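PDB 3NYY: putative glycyl-glycine endopeptidase lytM from Ruminococcus gnavus, which probably acts as a metalloendopeptidase of the M23 (LytM-type) family, whose members typically cut peptide bonds in bacterial cell walls. Local coordinates for residues D111-E116 and S231-P236; M145-V150 and P189-D194. All coordinates share one frame; numbering follows the deposited sequence.

Interaction 1 is a buried contact about 9 Å from the centre of the chain, while interaction 2 lies farther out, about 14 Å from it, and is only partly buried. Their centres are 23 Å apart and they do not touch. Both reach the same antiparallel sheet, and along the chain interaction 2 is nested inside the loop closed by interaction 1. Residues 111-116 and 231-236 meet through side chains: an indole, a phenol ring, an amide and a carboxylate, with one water between the two segments. Residues 145-150 and 189-194 pair through two backbone hydrogen bonds and two bonds to the Asp147 carboxylate, one of them a salt bridge, with Val150 and Val190 on the buried side.

Interaction 1 of 2, residues D111-E116 and S231-P236; sequences DSWMFE and SVNPYP
Residues 111-116 lead into helix 113-117 and pass the turn between strand 228-232 and helix 235-240, with CA of Asp111 5.5 Å from CA of Tyr235. Asn233 is the hub. Its CG lies anti to the backbone N (chi1 -168°), and its amide faces Asp111 with ND2 and its own following turn with OD1. ND2 donates to Asp111 OD1 at 2.9 Å, with the oxygen near the amide plane. A second, weak bond runs from ND2 to Asp111 OD2. Asp111 OD1 also accepts from Trp113 N at 3.3 Å through its anti lone pair, closing an Asx turn at the start of the helix. Two donors thus grip one oxygen and fix the rotation of the carboxylate. On the other side of the amide, OD1 of Asn233 takes the N-H of Tyr235 at 3.1 Å from above the carbonyl plane, a capping bond in the turn that leads into helix 235-240. Water 1 donates to the same OD1 and accepts from Ser112 N, so it bridges the two segments. These residues join the M23 peptidase sheet to the short helix 113-117. Helix 16-20 also packs on Trp113, and Arg20 O is a further acceptor for Asn233 ND2. The indole of Trp113 lies along Asn233, whose CB sits 3.5 Å above one ring face, toward the rim. Ring and amide planes are 19° apart. At the edge of the indole, near its plane, Trp113 CH2 is 3.5 Å from Ser231 O. Ser231 OG itself bonds to Glu126. Asp111 CB sits over the face of the Tyr235 ring in a CH-pi contact, 3.6 Å from the ring centroid.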
loop_
_atom_site.group_PDB
_atom_site.type_symbol
_atom_site.label_atom_id
_atom_site.label_comp_id
_atom_site.label_asym_id
_atom_site.label_seq_id
_atom_site.Cartn_x
_atom_site.Cartn_y
_atom_site.Cartn_z
ATOM N N ASP A 111 -4.342 -3.387 0.797
ATOM C CA ASP A 111 -4.879 -4.183 1.912
ATOM C C ASP A 111 -3.720 -4.599 2.798
ATOM O O ASP A 111 -3.007 -5.563 2.501
ATOM C CB ASP A 111 -5.592 -5.414 1.378
ATOM C CG ASP A 111 -6.439 -6.126 2.438
ATOM O OD1 ASP A 111 -6.234 -5.844 3.623
ATOM O OD2 ASP A 111 -7.307 -6.949 2.041
ATOM N N SER A 112 -3.556 -3.904 3.906
ATOM C CA SER A 112 -2.437 -4.178 4.826
ATOM C C SER A 112 -2.833 -5.015 6.031
ATOM O O SER A 112 -2.022 -5.213 6.944
ATOM C CB SER A 112 -1.855 -2.845 5.295
ATOM O OG SER A 112 -2.861 -2.056 5.918
ATOM N N TRP A 113 -4.072 -5.500 6.054
ATOM C CA TRP A 113 -4.648 -6.139 7.221
ATOM C C TRP A 113 -3.799 -7.299 7.740
ATOM O O TRP A 113 -3.495 -7.372 8.920
ATOM C CB TRP A 113 -6.079 -6.629 6.918
ATOM C CG TRP A 113 -6.771 -7.063 8.177
ATOM C CD1 TRP A 113 -6.962 -8.332 8.629
ATOM C CD2 TRP A 113 -7.287 -6.188 9.160
ATOM N NE1 TRP A 113 -7.621 -8.292 9.852
ATOM C CE2 TRP A 113 -7.844 -6.983 10.181
ATOM C CE3 TRP A 113 -7.391 -4.792 9.257
ATOM C CZ2 TRP A 113 -8.418 -6.425 11.316
ATOM C CZ3 TRP A 113 -7.990 -4.240 10.372
ATOM C CH2 TRP A 113 -8.475 -5.058 11.393
HETATM N N MSE A 114 -3.396 -8.191 6.858
HETATM C CA MSE A 114 -2.653 -9.369 7.296
HETATM C C MSE A 114 -1.226 -9.053 7.691
HETATM O O MSE A 114 -0.653 -9.766 8.527
HETATM C CB MSE A 114 -2.715 -10.460 6.245
HETATM C CG MSE A 114 -4.120 -10.879 6.003
HETATM SE SE MSE A 114 -4.244 -12.702 5.426
HETATM C CE MSE A 114 -4.256 -12.576 3.596
ATOM N N PHE A 115 -0.675 -7.984 7.135
ATOM C CA PHE A 115 0.655 -7.518 7.477
ATOM C C PHE A 115 0.563 -6.908 8.910
ATOM O O PHE A 115 1.364 -7.229 9.784
ATOM C CB PHE A 115 1.153 -6.531 6.393
ATOM C CG PHE A 115 1.234 -7.152 4.990
ATOM C CD1 PHE A 115 0.074 -7.381 4.225
ATOM C CD2 PHE A 115 2.458 -7.546 4.452
ATOM C CE1 PHE A 115 0.139 -7.990 2.949
ATOM C CE2 PHE A 115 2.534 -8.136 3.172
ATOM C CZ PHE A 115 1.379 -8.371 2.428
ATOM N N GLU A 116 -0.470 -6.100 9.164
ATOM C CA GLU A 116 -0.662 -5.420 10.470
ATOM C C GLU A 116 -1.027 -6.340 11.635
ATOM O O GLU A 116 -0.571 -6.111 12.765
ATOM C CB GLU A 116 -1.750 -4.327 10.358
ATOM C CG GLU A 116 -1.276 -3.096 9.591
ATOM C CD GLU A 116 -2.405 -2.171 9.139
ATOM O OE1 GLU A 116 -3.548 -2.277 9.638
ATOM O OE2 GLU A 116 -2.137 -1.329 8.255
ATOM N N SER A 231 -11.409 -3.309 15.745
ATOM C CA SER A 231 -11.134 -2.892 14.382
ATOM C C SER A 231 -11.436 -4.014 13.369
ATOM O O SER A 231 -11.209 -5.205 13.624
ATOM C CB SER A 231 -9.670 -2.456 14.258
ATOM O OG SER A 231 -8.778 -3.542 14.570
ATOM N N VAL A 232 -11.942 -3.592 12.213
ATOM C CA VAL A 232 -12.182 -4.478 11.057
ATOM C C VAL A 232 -11.538 -3.871 9.830
ATOM O O VAL A 232 -11.323 -2.656 9.777
ATOM C CB VAL A 232 -13.708 -4.724 10.825
ATOM C CG1 VAL A 232 -14.341 -5.266 12.096
ATOM C CG2 VAL A 232 -14.401 -3.459 10.360
ATOM N N ASN A 233 -11.238 -4.704 8.847
ATOM C CA ASN A 233 -10.531 -4.257 7.651
ATOM C C ASN A 233 -11.370 -3.314 6.801
ATOM O O ASN A 233 -12.385 -3.751 6.233
ATOM C CB ASN A 233 -10.111 -5.482 6.839
ATOM C CG ASN A 233 -9.125 -5.174 5.734
ATOM O OD1 ASN A 233 -8.616 -4.033 5.613
ATOM N ND2 ASN A 233 -8.770 -6.238 4.940
ATOM N N PRO A 234 -10.914 -2.043 6.616
ATOM C CA PRO A 234 -11.700 -1.170 5.750
ATOM C C PRO A 234 -11.415 -1.353 4.268
ATOM O O PRO A 234 -12.107 -0.763 3.451
ATOM C CB PRO A 234 -11.213 0.238 6.145
ATOM C CG PRO A 234 -10.530 0.068 7.448
ATOM C CD PRO A 234 -9.890 -1.287 7.365
ATOM N N TYR A 235 -10.398 -2.124 3.907
ATOM C CA TYR A 235 -9.983 -2.155 2.525
ATOM C C TYR A 235 -11.115 -2.540 1.549
ATOM O O TYR A 235 -11.355 -1.826 0.566
ATOM C CB TYR A 235 -8.741 -3.061 2.340
ATOM C CG TYR A 235 -8.312 -3.200 0.900
ATOM C CD1 TYR A 235 -7.489 -2.227 0.339
ATOM C CD2 TYR A 235 -8.746 -4.263 0.088
ATOM C CE1 TYR A 235 -7.073 -2.304 -0.972
ATOM C CE2 TYR A 235 -8.303 -4.320 -1.271
ATOM C CZ TYR A 235 -7.492 -3.310 -1.763
ATOM O OH TYR A 235 -7.016 -3.286 -3.095
ATOM N N PRO A 236 -11.845 -3.646 1.816
ATOM C CA PRO A 236 -12.866 -4.001 0.804
ATOM C C PRO A 236 -14.006 -2.989 0.627
ATOM O O PRO A 236 -14.425 -2.716 -0.529
ATOM C CB PRO A 236 -13.339 -5.400 1.271
ATOM C CG PRO A 236 -12.103 -5.948 2.036
ATOM C CD PRO A 236 -11.619 -4.734 2.779
HETATM O O HOH W 1 -6.223 -2.602 5.115
#

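Interaction 2 of 2, residues M145-V150 and P189-D194; sequences MTDGVV and PVKAGD
This is an antiparallel edge pairing in the M23 peptidase sheet, where the short strand 189-190 lies beside strand 148-153. Two backbone hydrogen bonds make Gly148 and Val190 a hydrogen-bonded pair: Gly148 N to Val190 O at 3.0 Å, and Val190 N to Gly148 O at 2.9 Å. Val149 and Pro189 follow as a non-hydrogen-bonded pair. The backbone angles of Gly148 would press a side chain against the preceding carbonyl. Beyond the strands, a type II turn runs from Lys191 to Asp194. Asp194 OD2 accepts from Lys191 N at 2.9 Å within it.

The apolar part is small. Val190 CG1 meets Val150 CG2 at 4.0 Å, and both valines rest on Ile165 of strand 162-166. Ala192 CB packs against the backbone of Met145 and Thr146.

The charged part belongs to Asp147. One oxygen takes the Lys191 ammonium, the other a backbone N-H of the turn. Lys191, bent at chi2 and chi3, runs beside Asp147 and brings NZ to OD2 at 3.2 Å in a salt bridge, above the carboxylate plane. OD1 turns its anti lone pair to Ala192 N, in a nearly straight bond of 2.9 Å (168° at the hydrogen).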
loop_
_atom_site.group_PDB
_atom_site.type_symbol
_atom_site.label_atom_id
_atom_site.label_comp_id
_atom_site.label_asym_id
_atom_site.label_seq_id
_atom_site.Cartn_x
_atom_site.Cartn_y
_atom_site.Cartn_z
HETATM N N MSE A 145 -17.333 9.424 5.029
HETATM C CA MSE A 145 -17.846 8.364 4.155
HETATM C C MSE A 145 -19.334 8.142 4.363
HETATM O O MSE A 145 -20.004 7.630 3.477
HETATM C CB MSE A 145 -17.069 7.075 4.416
HETATM C CG MSE A 145 -15.587 7.159 3.984
HETATM SE SE MSE A 145 -14.560 5.607 4.541
HETATM C CE MSE A 145 -15.213 4.369 3.269
ATOM N N THR A 146 -19.805 8.466 5.564
ATOM C CA THR A 146 -21.157 8.147 6.044
ATOM C C THR A 146 -21.836 9.359 6.664
ATOM O O THR A 146 -21.189 10.336 7.038
ATOM C CB THR A 146 -21.083 7.068 7.172
ATOM O OG1 THR A 146 -20.505 7.647 8.357
ATOM C CG2 THR A 146 -20.217 5.831 6.715
ATOM N N ASP A 147 -23.153 9.280 6.814
ATOM C CA ASP A 147 -23.825 10.171 7.715
ATOM C C ASP A 147 -23.363 9.765 9.111
ATOM O O ASP A 147 -22.817 8.669 9.315
ATOM C CB ASP A 147 -25.334 9.958 7.641
ATOM C CG ASP A 147 -25.974 10.485 6.379
ATOM O OD1 ASP A 147 -25.342 11.130 5.537
ATOM O OD2 ASP A 147 -27.210 10.265 6.263
ATOM N N GLY A 148 -23.621 10.622 10.077
ATOM C CA GLY A 148 -23.396 10.237 11.466
ATOM C C GLY A 148 -23.268 11.388 12.406
ATOM O O GLY A 148 -23.814 12.478 12.137
ATOM N N VAL A 149 -22.623 11.136 13.544
ATOM C CA VAL A 149 -22.446 12.144 14.602
ATOM C C VAL A 149 -20.974 12.132 14.951
ATOM O O VAL A 149 -20.362 11.065 14.985
ATOM C CB VAL A 149 -23.295 11.820 15.857
ATOM C CG1 VAL A 149 -23.010 12.813 16.949
ATOM C CG2 VAL A 149 -24.822 11.756 15.470
ATOM N N VAL A 150 -20.398 13.306 15.172
ATOM C CA VAL A 150 -19.013 13.422 15.630
ATOM C C VAL A 150 -18.957 12.934 17.075
ATOM O O VAL A 150 -19.547 13.548 17.970
ATOM C CB VAL A 150 -18.464 14.874 15.566
ATOM C CG1 VAL A 150 -16.996 14.903 16.060
ATOM C CG2 VAL A 150 -18.593 15.436 14.137
ATOM N N PRO A 189 -24.016 16.664 14.005
ATOM C CA PRO A 189 -24.389 15.750 12.960
ATOM C C PRO A 189 -23.583 16.049 11.693
ATOM O O PRO A 189 -23.297 17.207 11.416
ATOM C CB PRO A 189 -25.885 16.068 12.761
ATOM C CG PRO A 189 -25.978 17.544 13.040
ATOM C CD PRO A 189 -25.013 17.759 14.183
ATOM N N VAL A 190 -23.249 15.013 10.928
ATOM C CA VAL A 190 -22.611 15.140 9.628
ATOM C C VAL A 190 -23.411 14.319 8.593
ATOM O O VAL A 190 -24.065 13.312 8.939
ATOM C CB VAL A 190 -21.104 14.705 9.606
ATOM C CG1 VAL A 190 -20.277 15.659 10.508
ATOM C CG2 VAL A 190 -20.918 13.266 9.953
ATOM N N LYS A 191 -23.361 14.774 7.347
ATOM C CA LYS A 191 -23.850 14.037 6.209
ATOM C C LYS A 191 -22.656 13.501 5.446
ATOM O O LYS A 191 -21.569 14.122 5.381
ATOM C CB LYS A 191 -24.716 14.916 5.286
ATOM C CG LYS A 191 -26.037 15.372 5.915
ATOM C CD LYS A 191 -27.002 14.248 6.149
ATOM C CE LYS A 191 -27.624 13.765 4.846
ATOM N NZ LYS A 191 -28.781 12.845 5.117
ATOM N N ALA A 192 -22.842 12.319 4.842
ATOM C CA ALA A 192 -21.805 11.753 3.971
ATOM C C ALA A 192 -21.407 12.758 2.911
ATOM O O ALA A 192 -22.267 13.434 2.309
ATOM C CB ALA A 192 -22.320 10.462 3.341
ATOM N N GLY A 193 -20.110 12.915 2.723
ATOM C CA GLY A 193 -19.539 13.907 1.806
ATOM C C GLY A 193 -19.133 15.221 2.446
ATOM O O GLY A 193 -18.407 16.001 1.835
ATOM N N ASP A 194 -19.566 15.453 3.684
ATOM C CA ASP A 194 -19.166 16.672 4.418
ATOM C C ASP A 194 -17.684 16.655 4.744
ATOM O O ASP A 194 -17.150 15.629 5.128
ATOM C CB ASP A 194 -19.918 16.846 5.733
ATOM C CG ASP A 194 -21.378 17.240 5.562
ATOM O OD1 ASP A 194 -21.806 17.548 4.441
ATOM O OD2 ASP A 194 -22.089 17.237 6.587
#